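Local coordinates for protein enolase (alpha proteobacterium BAL199, PDB 3UGV) that probably catalyses a magnesium-dependent reaction that begins with abstraction of the proton alpha to a substrate carboxylate, as in mandelate racemase relatives of the enolase superfamily, at residues G130-V135 against G305-W310; W249-V254 against P272-E277; E277-P282 against D295-D300; F301-G306 against S325-P330; G309-A314 against M337-T342. All blocks are in the same frame, centred on the assembly; numbering follows the deposited sequence.

Contact 1: G130-V135 against G305-W310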
# COMPACT_ATOMS: atom_id res chain seq x y z
N GLY F 130 -0.56 -37.29 -10.34
CA GLY F 130 -0.10 -38.54 -10.93
C GLY F 130 -1.01 -39.04 -12.03
O GLY F 130 -0.55 -39.56 -13.06
N VAL F 131 -2.32 -38.91 -11.81
CA VAL F 131 -3.30 -39.28 -12.82
C VAL F 131 -3.14 -38.34 -13.99
O VAL F 131 -3.09 -38.78 -15.14
CB VAL F 131 -4.74 -39.13 -12.28
CG1 VAL F 131 -5.74 -39.13 -13.42
CG2 VAL F 131 -5.05 -40.22 -11.26
N ASP F 132 -3.03 -37.05 -13.69
CA ASP F 132 -2.93 -36.04 -14.73
C ASP F 132 -1.79 -36.32 -15.72
O ASP F 132 -1.99 -36.27 -16.93
CB ASP F 132 -2.76 -34.66 -14.11
CG ASP F 132 -2.85 -33.54 -15.13
OD1 ASP F 132 -3.99 -33.20 -15.55
OD2 ASP F 132 -1.80 -32.97 -15.50
N MET F 133 -0.60 -36.61 -15.19
CA MET F 133 0.55 -36.89 -16.04
C MET F 133 0.34 -38.11 -16.93
O MET F 133 0.60 -38.07 -18.13
CB MET F 133 1.82 -37.05 -15.22
CG MET F 133 2.29 -35.74 -14.62
SD MET F 133 3.77 -35.97 -13.64
CE MET F 133 3.09 -36.71 -12.16
N ALA F 134 -0.13 -39.20 -16.33
CA ALA F 134 -0.45 -40.41 -17.09
C ALA F 134 -1.47 -40.14 -18.19
O ALA F 134 -1.30 -40.57 -19.33
CB ALA F 134 -0.96 -41.50 -16.16
N VAL F 135 -2.53 -39.42 -17.84
CA VAL F 135 -3.60 -39.17 -18.79
C VAL F 135 -3.14 -38.30 -19.96
O VAL F 135 -3.55 -38.50 -21.10
CB VAL F 135 -4.82 -38.55 -18.08
CG1 VAL F 135 -5.77 -37.92 -19.08
CG2 VAL F 135 -5.53 -39.61 -17.28
N GLY F 305 0.11 -29.86 -9.73
CA GLY F 305 -1.06 -30.37 -10.43
C GLY F 305 -0.73 -30.97 -11.79
O GLY F 305 -1.50 -30.82 -12.75
N GLY F 306 0.42 -31.64 -11.87
CA GLY F 306 0.83 -32.34 -13.07
C GLY F 306 1.05 -31.44 -14.26
O GLY F 306 1.47 -30.29 -14.11
N VAL F 307 0.76 -31.95 -15.46
CA VAL F 307 0.88 -31.16 -16.67
C VAL F 307 -0.12 -30.00 -16.68
O VAL F 307 0.22 -28.88 -17.04
CB VAL F 307 0.69 -32.03 -17.93
CG1 VAL F 307 0.58 -31.15 -19.16
CG2 VAL F 307 1.86 -33.02 -18.08
N SER F 308 -1.35 -30.27 -16.25
CA SER F 308 -2.41 -29.25 -16.22
C SER F 308 -2.04 -28.07 -15.36
O SER F 308 -2.11 -26.92 -15.81
CB SER F 308 -3.72 -29.85 -15.70
OG SER F 308 -4.23 -30.80 -16.60
N GLY F 309 -1.66 -28.34 -14.11
CA GLY F 309 -1.22 -27.30 -13.19
C GLY F 309 0.02 -26.55 -13.65
O GLY F 309 0.10 -25.33 -13.47
N TRP F 310 0.98 -27.25 -14.26
CA TRP F 310 2.17 -26.57 -14.75
C TRP F 310 1.83 -25.53 -15.81
O TRP F 310 2.35 -24.41 -15.78
CB TRP F 310 3.19 -27.56 -15.32
CG TRP F 310 4.36 -26.85 -15.94
CD1 TRP F 310 4.41 -26.28 -17.18
CD2 TRP F 310 5.64 -26.58 -15.34
NE1 TRP F 310 5.63 -25.70 -17.39
CE2 TRP F 310 6.40 -25.87 -16.27
CE3 TRP F 310 6.20 -26.89 -14.10
CZ2 TRP F 310 7.71 -25.45 -16.01
CZ3 TRP F 310 7.50 -26.47 -13.83
CH2 TRP F 310 8.24 -25.77 -14.79

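Contact 2: W249-V254 against P272-E277. With MG (magnesium ion), chain B.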
# COMPACT_ATOMS: atom_id res chain seq x y z
N TRP F 249 21.54 -19.11 -7.61
CA TRP F 249 20.42 -18.75 -6.75
C TRP F 249 20.54 -19.41 -5.40
O TRP F 249 21.33 -20.34 -5.23
CB TRP F 249 19.08 -19.11 -7.39
CG TRP F 249 18.74 -20.59 -7.48
CD1 TRP F 249 18.62 -21.48 -6.44
CD2 TRP F 249 18.40 -21.32 -8.66
NE1 TRP F 249 18.26 -22.73 -6.92
CE2 TRP F 249 18.10 -22.64 -8.28
CE3 TRP F 249 18.31 -20.97 -10.02
CZ2 TRP F 249 17.74 -23.62 -9.20
CZ3 TRP F 249 17.95 -21.95 -10.93
CH2 TRP F 249 17.67 -23.25 -10.52
N ILE F 250 19.73 -18.93 -4.45
CA ILE F 250 19.60 -19.53 -3.13
C ILE F 250 18.17 -20.07 -2.96
O ILE F 250 17.18 -19.33 -3.14
CB ILE F 250 19.90 -18.51 -2.04
CG1 ILE F 250 21.34 -18.02 -2.16
CG2 ILE F 250 19.64 -19.08 -0.65
CD1 ILE F 250 21.59 -16.75 -1.37
N GLU F 251 18.06 -21.34 -2.58
CA GLU F 251 16.78 -22.03 -2.62
C GLU F 251 16.27 -22.38 -1.23
O GLU F 251 17.02 -22.93 -0.42
CB GLU F 251 16.91 -23.29 -3.47
CG GLU F 251 15.62 -23.99 -3.83
CD GLU F 251 15.87 -25.19 -4.73
OE1 GLU F 251 16.70 -25.10 -5.67
OE2 GLU F 251 15.25 -26.25 -4.48
N GLU F 252 15.00 -22.04 -0.98
CA GLU F 252 14.24 -22.40 0.24
C GLU F 252 15.02 -22.41 1.55
O GLU F 252 15.22 -23.48 2.15
CB GLU F 252 13.52 -23.74 0.06
CG GLU F 252 12.34 -23.69 -0.91
CD GLU F 252 11.51 -24.97 -0.92
OE1 GLU F 252 12.10 -26.07 -0.81
OE2 GLU F 252 10.27 -24.86 -1.05
N PRO F 253 15.47 -21.24 1.99
CA PRO F 253 16.23 -21.27 3.25
C PRO F 253 15.36 -21.62 4.46
O PRO F 253 15.88 -22.18 5.41
CB PRO F 253 16.79 -19.85 3.37
CG PRO F 253 16.03 -19.03 2.37
CD PRO F 253 15.58 -19.95 1.29
N VAL F 254 14.07 -21.27 4.43
CA VAL F 254 13.19 -21.47 5.59
C VAL F 254 11.96 -22.26 5.19
O VAL F 254 11.80 -22.60 4.02
CB VAL F 254 12.75 -20.12 6.23
CG1 VAL F 254 13.96 -19.30 6.64
CG2 VAL F 254 11.84 -19.33 5.29
N PRO F 272 19.34 -13.95 -6.53
CA PRO F 272 17.95 -14.39 -6.66
C PRO F 272 17.55 -15.43 -5.60
O PRO F 272 18.33 -16.33 -5.26
CB PRO F 272 17.91 -15.01 -8.07
CG PRO F 272 19.02 -14.33 -8.82
CD PRO F 272 20.10 -14.13 -7.79
N LEU F 273 16.34 -15.29 -5.08
CA LEU F 273 15.81 -16.22 -4.10
C LEU F 273 14.81 -17.14 -4.80
O LEU F 273 13.89 -16.67 -5.47
CB LEU F 273 15.11 -15.47 -2.98
CG LEU F 273 14.45 -16.32 -1.90
CD1 LEU F 273 15.51 -17.14 -1.16
CD2 LEU F 273 13.67 -15.42 -0.93
N MET F 274 15.01 -18.45 -4.64
CA MET F 274 14.26 -19.46 -5.37
C MET F 274 13.35 -20.23 -4.43
O MET F 274 13.77 -20.64 -3.36
CB MET F 274 15.23 -20.44 -6.05
CG MET F 274 14.58 -21.69 -6.57
SD MET F 274 13.47 -21.44 -7.99
CE MET F 274 14.62 -21.40 -9.36
N ILE F 275 12.09 -20.40 -4.82
CA ILE F 275 11.19 -21.30 -4.11
C ILE F 275 10.21 -21.87 -5.11
O ILE F 275 10.28 -21.56 -6.31
CB ILE F 275 10.36 -20.58 -2.99
CG1 ILE F 275 9.37 -19.59 -3.60
CG2 ILE F 275 11.27 -19.91 -1.97
CD1 ILE F 275 8.50 -18.87 -2.56
N GLY F 276 9.29 -22.70 -4.65
CA GLY F 276 8.25 -23.18 -5.54
C GLY F 276 8.03 -24.67 -5.55
O GLY F 276 6.93 -25.11 -5.87
N GLU F 277 9.04 -25.46 -5.19
CA GLU F 277 8.84 -26.90 -5.27
C GLU F 277 7.71 -27.36 -4.36
O GLU F 277 7.23 -28.47 -4.50
CB GLU F 277 10.12 -27.67 -4.96
CG GLU F 277 10.53 -27.66 -3.51
CD GLU F 277 11.93 -28.23 -3.34
OE1 GLU F 277 12.88 -27.60 -3.86
OE2 GLU F 277 12.07 -29.32 -2.74
MG MG B . 15.03 -27.94 -3.59
O HOH W 1 8.32 -23.86 -2.16
O HOH W 2 14.80 -29.61 -2.35
O HOH W 3 15.38 -29.45 -5.02
O HOH W 4 14.52 -26.83 -1.87

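Contact 3: E277-P282 against D295-D300. With MG (magnesium ion), chain B.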
# COMPACT_ATOMS: atom_id res chain seq x y z
N GLU F 277 9.04 -25.46 -5.19
CA GLU F 277 8.84 -26.90 -5.27
C GLU F 277 7.71 -27.36 -4.36
O GLU F 277 7.23 -28.47 -4.50
CB GLU F 277 10.12 -27.67 -4.96
CG GLU F 277 10.53 -27.66 -3.51
CD GLU F 277 11.93 -28.23 -3.34
OE1 GLU F 277 12.88 -27.60 -3.86
OE2 GLU F 277 12.07 -29.32 -2.74
N ASN F 278 7.27 -26.50 -3.45
CA ASN F 278 6.19 -26.84 -2.52
C ASN F 278 4.88 -26.09 -2.77
O ASN F 278 3.98 -26.12 -1.93
CB ASN F 278 6.62 -26.62 -1.08
CG ASN F 278 7.49 -27.76 -0.56
OD1 ASN F 278 6.99 -28.85 -0.24
ND2 ASN F 278 8.79 -27.50 -0.45
N PHE F 279 4.79 -25.40 -3.91
CA PHE F 279 3.54 -24.77 -4.34
C PHE F 279 2.49 -25.83 -4.66
O PHE F 279 2.67 -26.63 -5.58
CB PHE F 279 3.76 -23.97 -5.63
CG PHE F 279 4.51 -22.69 -5.45
CD1 PHE F 279 4.67 -22.12 -4.20
CD2 PHE F 279 5.05 -22.04 -6.55
CE1 PHE F 279 5.35 -20.94 -4.05
CE2 PHE F 279 5.74 -20.86 -6.41
CZ PHE F 279 5.88 -20.30 -5.16
N TYR F 280 1.39 -25.84 -3.92
CA TYR F 280 0.29 -26.73 -4.26
C TYR F 280 -0.73 -26.02 -5.16
O TYR F 280 -1.73 -25.48 -4.67
CB TYR F 280 -0.37 -27.30 -3.00
CG TYR F 280 0.47 -28.39 -2.37
CD1 TYR F 280 0.37 -29.71 -2.80
CD2 TYR F 280 1.40 -28.09 -1.36
CE1 TYR F 280 1.15 -30.70 -2.25
CE2 TYR F 280 2.20 -29.08 -0.81
CZ TYR F 280 2.06 -30.39 -1.26
OH TYR F 280 2.84 -31.39 -0.72
N GLY F 281 -0.47 -26.00 -6.46
CA GLY F 281 -1.36 -25.37 -7.42
C GLY F 281 -0.96 -23.95 -7.82
O GLY F 281 -0.19 -23.28 -7.12
N PRO F 282 -1.47 -23.48 -8.97
CA PRO F 282 -1.10 -22.17 -9.51
C PRO F 282 -1.61 -21.01 -8.67
O PRO F 282 -0.99 -19.94 -8.65
CB PRO F 282 -1.78 -22.15 -10.90
CG PRO F 282 -2.13 -23.59 -11.21
CD PRO F 282 -2.33 -24.27 -9.88
N ASP F 295 12.23 -14.37 -6.29
CA ASP F 295 12.65 -13.89 -7.61
C ASP F 295 12.46 -14.96 -8.69
O ASP F 295 12.30 -14.65 -9.87
CB ASP F 295 14.13 -13.49 -7.56
CG ASP F 295 14.44 -12.56 -6.41
OD1 ASP F 295 15.07 -13.02 -5.43
OD2 ASP F 295 14.05 -11.37 -6.48
N LEU F 296 12.52 -16.23 -8.30
CA LEU F 296 12.43 -17.33 -9.26
C LEU F 296 11.49 -18.40 -8.68
O LEU F 296 11.36 -18.51 -7.46
CB LEU F 296 13.82 -17.93 -9.51
CG LEU F 296 15.04 -17.05 -9.80
CD1 LEU F 296 16.31 -17.90 -9.77
CD2 LEU F 296 14.94 -16.32 -11.13
N VAL F 297 10.83 -19.18 -9.53
CA VAL F 297 10.00 -20.29 -9.03
C VAL F 297 10.38 -21.63 -9.68
O VAL F 297 10.86 -21.65 -10.81
CB VAL F 297 8.48 -20.00 -9.28
CG1 VAL F 297 8.08 -18.69 -8.63
CG2 VAL F 297 8.19 -19.92 -10.77
N MET F 298 10.16 -22.74 -8.99
CA MET F 298 10.36 -24.05 -9.60
C MET F 298 9.34 -25.07 -9.11
O MET F 298 9.60 -25.80 -8.15
CB MET F 298 11.79 -24.58 -9.35
CG MET F 298 12.23 -24.48 -7.88
SD MET F 298 13.91 -25.12 -7.56
CE MET F 298 13.58 -26.87 -7.47
N PRO F 299 8.17 -25.14 -9.77
CA PRO F 299 7.13 -26.08 -9.32
C PRO F 299 7.52 -27.55 -9.50
O PRO F 299 8.24 -27.91 -10.43
CB PRO F 299 5.94 -25.73 -10.23
CG PRO F 299 6.21 -24.35 -10.68
CD PRO F 299 7.69 -24.28 -10.85
N ASP F 300 7.04 -28.37 -8.57
CA ASP F 300 7.20 -29.80 -8.60
C ASP F 300 5.91 -30.39 -9.18
O ASP F 300 4.82 -29.96 -8.79
CB ASP F 300 7.41 -30.29 -7.16
CG ASP F 300 7.42 -31.79 -7.05
OD1 ASP F 300 6.32 -32.39 -7.10
OD2 ASP F 300 8.51 -32.38 -6.90
MG MG B . 15.03 -27.94 -3.59
O HOH W 2 14.80 -29.61 -2.35
O HOH W 5 4.93 -26.92 -6.92
O HOH W 3 15.38 -29.45 -5.02
O HOH W 4 14.52 -26.83 -1.87

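Contact 4: F301-G306 against S325-P330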
# COMPACT_ATOMS: atom_id res chain seq x y z
N PHE F 301 6.01 -31.36 -10.08
CA PHE F 301 4.83 -31.86 -10.82
C PHE F 301 3.78 -32.63 -10.01
O PHE F 301 2.59 -32.63 -10.35
CB PHE F 301 5.26 -32.66 -12.06
CG PHE F 301 5.96 -31.81 -13.08
CD1 PHE F 301 5.24 -31.06 -14.00
CD2 PHE F 301 7.34 -31.72 -13.08
CE1 PHE F 301 5.88 -30.26 -14.91
CE2 PHE F 301 8.00 -30.91 -14.00
CZ PHE F 301 7.27 -30.18 -14.91
N MET F 302 4.19 -33.28 -8.92
CA MET F 302 3.19 -33.93 -8.09
C MET F 302 2.43 -32.92 -7.23
O MET F 302 1.32 -33.22 -6.78
CB MET F 302 3.80 -35.04 -7.24
CG MET F 302 4.38 -34.56 -5.94
SD MET F 302 4.90 -35.93 -4.89
CE MET F 302 5.84 -35.04 -3.64
N ARG F 303 2.99 -31.73 -7.04
CA ARG F 303 2.39 -30.73 -6.16
C ARG F 303 1.66 -29.62 -6.92
O ARG F 303 0.63 -29.13 -6.46
CB ARG F 303 3.43 -30.11 -5.23
CG ARG F 303 4.07 -31.07 -4.23
CD ARG F 303 4.91 -30.35 -3.17
NE ARG F 303 5.65 -31.30 -2.34
CZ ARG F 303 6.94 -31.61 -2.49
NH1 ARG F 303 7.67 -31.03 -3.43
NH2 ARG F 303 7.51 -32.51 -1.70
N ILE F 304 2.20 -29.22 -8.07
CA ILE F 304 1.59 -28.14 -8.83
C ILE F 304 0.31 -28.55 -9.55
O ILE F 304 -0.48 -27.70 -9.96
CB ILE F 304 2.58 -27.53 -9.85
CG1 ILE F 304 2.09 -26.14 -10.31
CG2 ILE F 304 2.75 -28.45 -11.05
CD1 ILE F 304 2.49 -25.00 -9.37
N GLY F 305 0.11 -29.86 -9.73
CA GLY F 305 -1.06 -30.37 -10.43
C GLY F 305 -0.73 -30.97 -11.79
O GLY F 305 -1.50 -30.82 -12.75
N GLY F 306 0.42 -31.64 -11.87
CA GLY F 306 0.83 -32.34 -13.07
C GLY F 306 1.05 -31.44 -14.26
O GLY F 306 1.47 -30.29 -14.11
N SER F 325 11.62 -22.71 -13.48
CA SER F 325 12.44 -23.91 -13.63
C SER F 325 11.63 -25.10 -13.16
O SER F 325 10.51 -24.93 -12.68
CB SER F 325 13.74 -23.80 -12.82
OG SER F 325 14.61 -22.80 -13.35
N THR F 326 12.18 -26.31 -13.28
CA THR F 326 11.44 -27.50 -12.87
C THR F 326 11.97 -28.09 -11.57
O THR F 326 13.03 -27.73 -11.09
CB THR F 326 11.49 -28.62 -13.92
OG1 THR F 326 12.86 -29.02 -14.14
CG2 THR F 326 10.87 -28.16 -15.23
N HIS F 327 11.20 -29.01 -11.02
CA HIS F 327 11.67 -29.79 -9.89
C HIS F 327 11.25 -31.24 -10.06
O HIS F 327 10.06 -31.54 -10.19
CB HIS F 327 11.11 -29.27 -8.59
CG HIS F 327 11.54 -30.06 -7.40
ND1 HIS F 327 10.69 -30.91 -6.73
CD2 HIS F 327 12.74 -30.15 -6.78
CE1 HIS F 327 11.34 -31.47 -5.72
NE2 HIS F 327 12.59 -31.03 -5.74
N LEU F 328 12.24 -32.13 -10.06
CA LEU F 328 12.06 -33.55 -10.33
C LEU F 328 11.41 -33.81 -11.70
O LEU F 328 11.24 -32.88 -12.52
CB LEU F 328 11.28 -34.21 -9.18
CG LEU F 328 11.97 -34.13 -7.81
CD1 LEU F 328 11.11 -34.76 -6.71
CD2 LEU F 328 13.34 -34.80 -7.86
N TYR F 329 11.07 -35.07 -11.96
CA TYR F 329 10.37 -35.47 -13.19
C TYR F 329 10.99 -34.90 -14.45
O TYR F 329 10.33 -34.17 -15.19
CB TYR F 329 8.90 -35.07 -13.12
CG TYR F 329 8.24 -35.47 -11.83
CD1 TYR F 329 7.63 -36.71 -11.70
CD2 TYR F 329 8.25 -34.62 -10.73
CE1 TYR F 329 7.03 -37.09 -10.52
CE2 TYR F 329 7.66 -35.00 -9.53
CZ TYR F 329 7.05 -36.24 -9.43
OH TYR F 329 6.45 -36.63 -8.26
N PRO F 330 12.25 -35.25 -14.72
CA PRO F 330 13.01 -34.65 -15.83
C PRO F 330 12.33 -34.89 -17.17
O PRO F 330 12.39 -34.02 -18.05
CB PRO F 330 14.36 -35.37 -15.76
CG PRO F 330 14.46 -35.85 -14.38
CD PRO F 330 13.07 -36.18 -13.94

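Contact 5: G309-A314 against M337-T342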
# COMPACT_ATOMS: atom_id res chain seq x y z
N GLY F 309 -1.66 -28.34 -14.11
CA GLY F 309 -1.22 -27.30 -13.19
C GLY F 309 0.02 -26.55 -13.65
O GLY F 309 0.10 -25.33 -13.47
N TRP F 310 0.98 -27.25 -14.26
CA TRP F 310 2.17 -26.57 -14.75
C TRP F 310 1.83 -25.53 -15.81
O TRP F 310 2.35 -24.41 -15.78
CB TRP F 310 3.19 -27.56 -15.32
CG TRP F 310 4.36 -26.85 -15.94
CD1 TRP F 310 4.41 -26.28 -17.18
CD2 TRP F 310 5.64 -26.58 -15.34
NE1 TRP F 310 5.63 -25.70 -17.39
CE2 TRP F 310 6.40 -25.87 -16.27
CE3 TRP F 310 6.20 -26.89 -14.10
CZ2 TRP F 310 7.71 -25.45 -16.01
CZ3 TRP F 310 7.50 -26.47 -13.83
CH2 TRP F 310 8.24 -25.77 -14.79
N MET F 311 0.96 -25.89 -16.74
CA MET F 311 0.65 -24.99 -17.85
C MET F 311 -0.05 -23.74 -17.34
O MET F 311 0.19 -22.64 -17.84
CB MET F 311 -0.19 -25.68 -18.94
CG MET F 311 0.50 -26.86 -19.67
SD MET F 311 2.18 -26.55 -20.26
CE MET F 311 1.92 -25.16 -21.36
N ARG F 312 -0.92 -23.91 -16.35
CA ARG F 312 -1.60 -22.77 -15.74
C ARG F 312 -0.60 -21.87 -15.01
O ARG F 312 -0.69 -20.64 -15.08
CB ARG F 312 -2.71 -23.25 -14.81
CG ARG F 312 -3.88 -23.81 -15.60
CD ARG F 312 -4.91 -24.49 -14.73
NE ARG F 312 -5.75 -25.37 -15.53
CZ ARG F 312 -6.90 -25.90 -15.12
NH1 ARG F 312 -7.37 -25.63 -13.90
NH2 ARG F 312 -7.58 -26.70 -15.92
N ALA F 313 0.35 -22.50 -14.34
CA ALA F 313 1.36 -21.79 -13.58
C ALA F 313 2.32 -21.10 -14.52
O ALA F 313 2.80 -20.01 -14.23
CB ALA F 313 2.11 -22.75 -12.64
N ALA F 314 2.58 -21.73 -15.67
CA ALA F 314 3.41 -21.12 -16.71
C ALA F 314 2.77 -19.83 -17.17
O ALA F 314 3.46 -18.85 -17.49
CB ALA F 314 3.58 -22.07 -17.90
N MET F 337 8.87 -27.79 -20.53
CA MET F 337 9.83 -26.68 -20.65
C MET F 337 9.98 -26.22 -22.09
O MET F 337 10.32 -25.07 -22.34
CB MET F 337 11.21 -27.04 -20.06
CG MET F 337 11.22 -27.13 -18.55
SD MET F 337 11.18 -25.51 -17.78
CE MET F 337 12.93 -25.08 -17.86
N ARG F 338 9.71 -27.14 -23.02
CA ARG F 338 9.75 -26.82 -24.45
C ARG F 338 8.65 -25.84 -24.85
O ARG F 338 8.77 -25.16 -25.86
CB ARG F 338 9.64 -28.09 -25.30
CG ARG F 338 10.89 -28.98 -25.28
CD ARG F 338 12.09 -28.31 -25.93
NE ARG F 338 11.83 -27.97 -27.33
CZ ARG F 338 12.73 -27.42 -28.15
NH1 ARG F 338 13.96 -27.16 -27.73
NH2 ARG F 338 12.40 -27.14 -29.41
N VAL F 339 7.58 -25.75 -24.06
CA VAL F 339 6.52 -24.79 -24.36
C VAL F 339 6.29 -23.82 -23.22
O VAL F 339 5.26 -23.16 -23.17
CB VAL F 339 5.20 -25.48 -24.66
CG1 VAL F 339 5.35 -26.37 -25.88
CG2 VAL F 339 4.74 -26.30 -23.46
N THR F 340 7.25 -23.72 -22.30
CA THR F 340 7.12 -22.80 -21.17
C THR F 340 7.79 -21.46 -21.48
O THR F 340 9.01 -21.37 -21.71
CB THR F 340 7.68 -23.41 -19.89
OG1 THR F 340 6.90 -24.56 -19.54
CG2 THR F 340 7.65 -22.39 -18.76
N GLU F 341 6.98 -20.42 -21.49
CA GLU F 341 7.39 -19.10 -21.98
C GLU F 341 8.60 -18.54 -21.22
O GLU F 341 9.50 -17.98 -21.84
CB GLU F 341 6.19 -18.17 -21.87
CG GLU F 341 6.37 -16.77 -22.38
CD GLU F 341 5.17 -15.90 -22.02
OE1 GLU F 341 4.07 -16.46 -21.80
OE2 GLU F 341 5.34 -14.66 -21.95
N THR F 342 8.63 -18.67 -19.90
CA THR F 342 9.77 -18.16 -19.15
C THR F 342 10.70 -19.29 -18.68
O THR F 342 11.36 -19.17 -17.67
CB THR F 342 9.34 -17.29 -17.94
OG1 THR F 342 8.57 -18.08 -17.04
CG2 THR F 342 8.53 -16.07 -18.39
O HOH W 6 6.21 -19.02 -18.18

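Contact 1: G130-V135 against G305-W310
Helices 130-135 and 306-310 cross almost at a right angle (96° between their directions), their axes 7.8 Å apart, and they come nearest where the CA atoms of M133 and G306 lie 5.4 Å from each other. D132 carries the contact. With its CG anti to the backbone N (chi1 -172°), the carboxylate reaches across to the first turn of helix 306-320 and grips S308 twice: OD1 takes the hydroxyl OG at 2.6 Å, and OD2 takes the backbone N of S308 at 2.8 Å in a nearly straight bond (173°). Both donors come in on the syn sides of the carboxylate, somewhat out of its plane. Here the N-terminal capping domain of the enolase superfamily, to which helix 123-142 belongs, is fastened to a helix of the barrel domain. The buried charge faces the start of a helix, whose dipole would probably stabilise it. G306 has a positive phi, and a CB at this position would run into D132 OD2, so the close approach suits glycine. Beside the polar pair, M133 CG rests 4.0 Å from G306 CA and, more loosely, near V307 CG2. S308 OG has a second partner in W136 NE1, while Y108 packs on D132.

Contact 2: W249-V254 against P272-E277
M274 covers one face of the W249 indole: its CE sits 3.5 Å from the centroid of the six-membered ring, almost on the ring normal, in a CH-pi contact, with SD farther above and CB over CD1 at 3.6 Å. Bends at chi2 and chi3 fold the methionine chain back onto the ring. Y161 meets the indole edge-to-face. At the indole edge, NE1 gives E251 OE1 a hydrogen bond of 3.1 Å, tilted from the ring plane, on the anti lone pair; K194 forms a salt bridge to the same oxygen. Replacing W249 by an alanine is likely to leave M274 CE without the ring it covers and E251 OE1 one hydrogen bond short. E251 OE2 binds magnesium at 1.9 Å and E277 OE1 at 2.2 Å, the carboxylate planes 63° apart; D225 and three waters complete six ligands. E252, beside the metal ligand E277 and bonded to N278, reaches G276 N through a water. Strands 249-251 and 273-275 run parallel, joined by I250 N to P272 O, M274 N to I250 O (2.8 Å) and E252 N to M274 O. They form a beta-alpha-beta unit with helix 259-268, between strands 221-225 and 296-297.

Contact 3: E277-P282 against D295-D300
E277 and D300 meet in the tight part of this contact, where the backbone O of E277 lies 3.2 Å from D300 CB and the two CB atoms are 4.4 Å apart. Alongside, M298 runs in the same direction as the E277 side chain. Its CG lies between the backbone N and the carbonyl carbon (chi1 49°), and the bend at chi3 brings the terminal CE to within 3.7 Å of E277 OE1, an apolar methyl beside a metal ligand. The second apolar spot is F279, whose ring presents its edge to V297: CG1 lies in the ring plane, 3.9 Å from CE2. No direct hydrogen bond spans the segments. Between F279 and D300 the fit is looser and a water fills in, giving a proton to F279 O at 2.6 Å and accepting one from D300 N at 3.0 Å. The metal side is hydrated too: E277 OE2 accepts from a magnesium-bound water at 2.8 Å. D300 OD1 caps M302 N, and OD2 is bonded beyond the segments, to H327. Strand 273-275, helix 282-290 and strand 296-297 form a beta-alpha-beta unit of the enolase-type barrel, with E277 at the strand end that carries the metal site; M285 of the helix packs on F279, V297 and P299, and I304 of helix 301-304 touches F279 and P299.

Contact 4: F301-G306 against S325-P330
F301 and Y329 lie antiparallel, each side chain running back along the other, at the active-site end of the barrel, where the short helix 301-304 meets loop 325-330; H327 there, hydrogen-bonded through ND1 to D300 OD2, is consistent with the His-Asp dyad seen in mandelate racemase. Each aromatic residue lies against the stem of the other: F301 CB sits over the Y329 face, 4.2 Å from the ring centroid and 27° off the normal, while F301 CD2 comes to 3.7 Å from Y329 CB. Y329 CG stands anti to its carbonyl carbon (chi1 -48°), which sends the ring along the 301-304 turn until OH reaches M302 CB at 3.3 Å, the methionine set nearly square to it. OH also bonds E76 N, next to strand 71-75. At the far edge of the F301 ring, near its plane, T326 CG2 lies 4.1 Å from CZ. W310 stacks with the same ring. R303 points the edge of its guanidinium at H327 CE1, with NH1 4.3 Å away, while M302 CE covers one guanidinium face. The arginine is held elsewhere, by E277 O and by F117 O of a third subunit. On the imidazole of H327, L328 CG lies 3.4 Å above the ring plane.

Contact 5: G309-A314 against M337-T342
W310 and T340 share the one direct hydrogen bond of this contact. The indole swings off helix 306-320 with CG opposite the backbone N (chi1 174°), which carries NE1 to T340 OG1 at 2.7 Å, the angle at the hydrogen 162° and the oxygen only 5° out of the ring plane. The hydroxyl is bonded also to V336 O at the end of helix 330-337, so the buried indole N-H and the threonine are both satisfied. A second polar link is indirect: one water donates to A314 O at 2.8 Å and accepts from T342 N at 3.0 Å. Outside the pair of segments, R312 forms a salt bridge with E341 of a fourth subunit, and E341 one with R312 of that subunit. Sulfur meets the aromatic group obliquely, M337 SD lying 3.9 Å from W310 CZ2 in a Met-aromatic contact well off the ring normal. Apolar contacts fill the rest. The bent chain of M311 lays its SD at the indole edge and brings CE to 3.7 Å from V339 CG2, and A314 CB touches T340 CG2 at 4.2 Å. Exchanging W310 for an alanine would probably take from T340 OG1 its indole donor and open a gap between M337 and F301. Helix 306-320, one of the outer helices of the enolase-type barrel, packs here on the connection from helix 330-337 to strand 346-348.

Overall arrangement
All five contacts are largely buried; contact 5 is the least enclosed, with M311 partly exposed and R312 and E341 paired to another subunit. The centre of contact 4 is about 4 Å from that of the chain, contact 3 about 10 Å, the others 13 to 14 Å. Contacts 2 and 3 share E277, the magnesium and neighbouring strands; at the metal their chemistry is anionic and hydrated, away from it apolar. Contact 4 follows them through D300 to H327 and E277 O to R303, and is otherwise aromatic. Contacts 1 and 5 both use helix 306-320, the first with a buried carboxylate between domains, the second with an indole and sulfur inside the barrel domain. W310 ties them to contact 4 by stacking on F301.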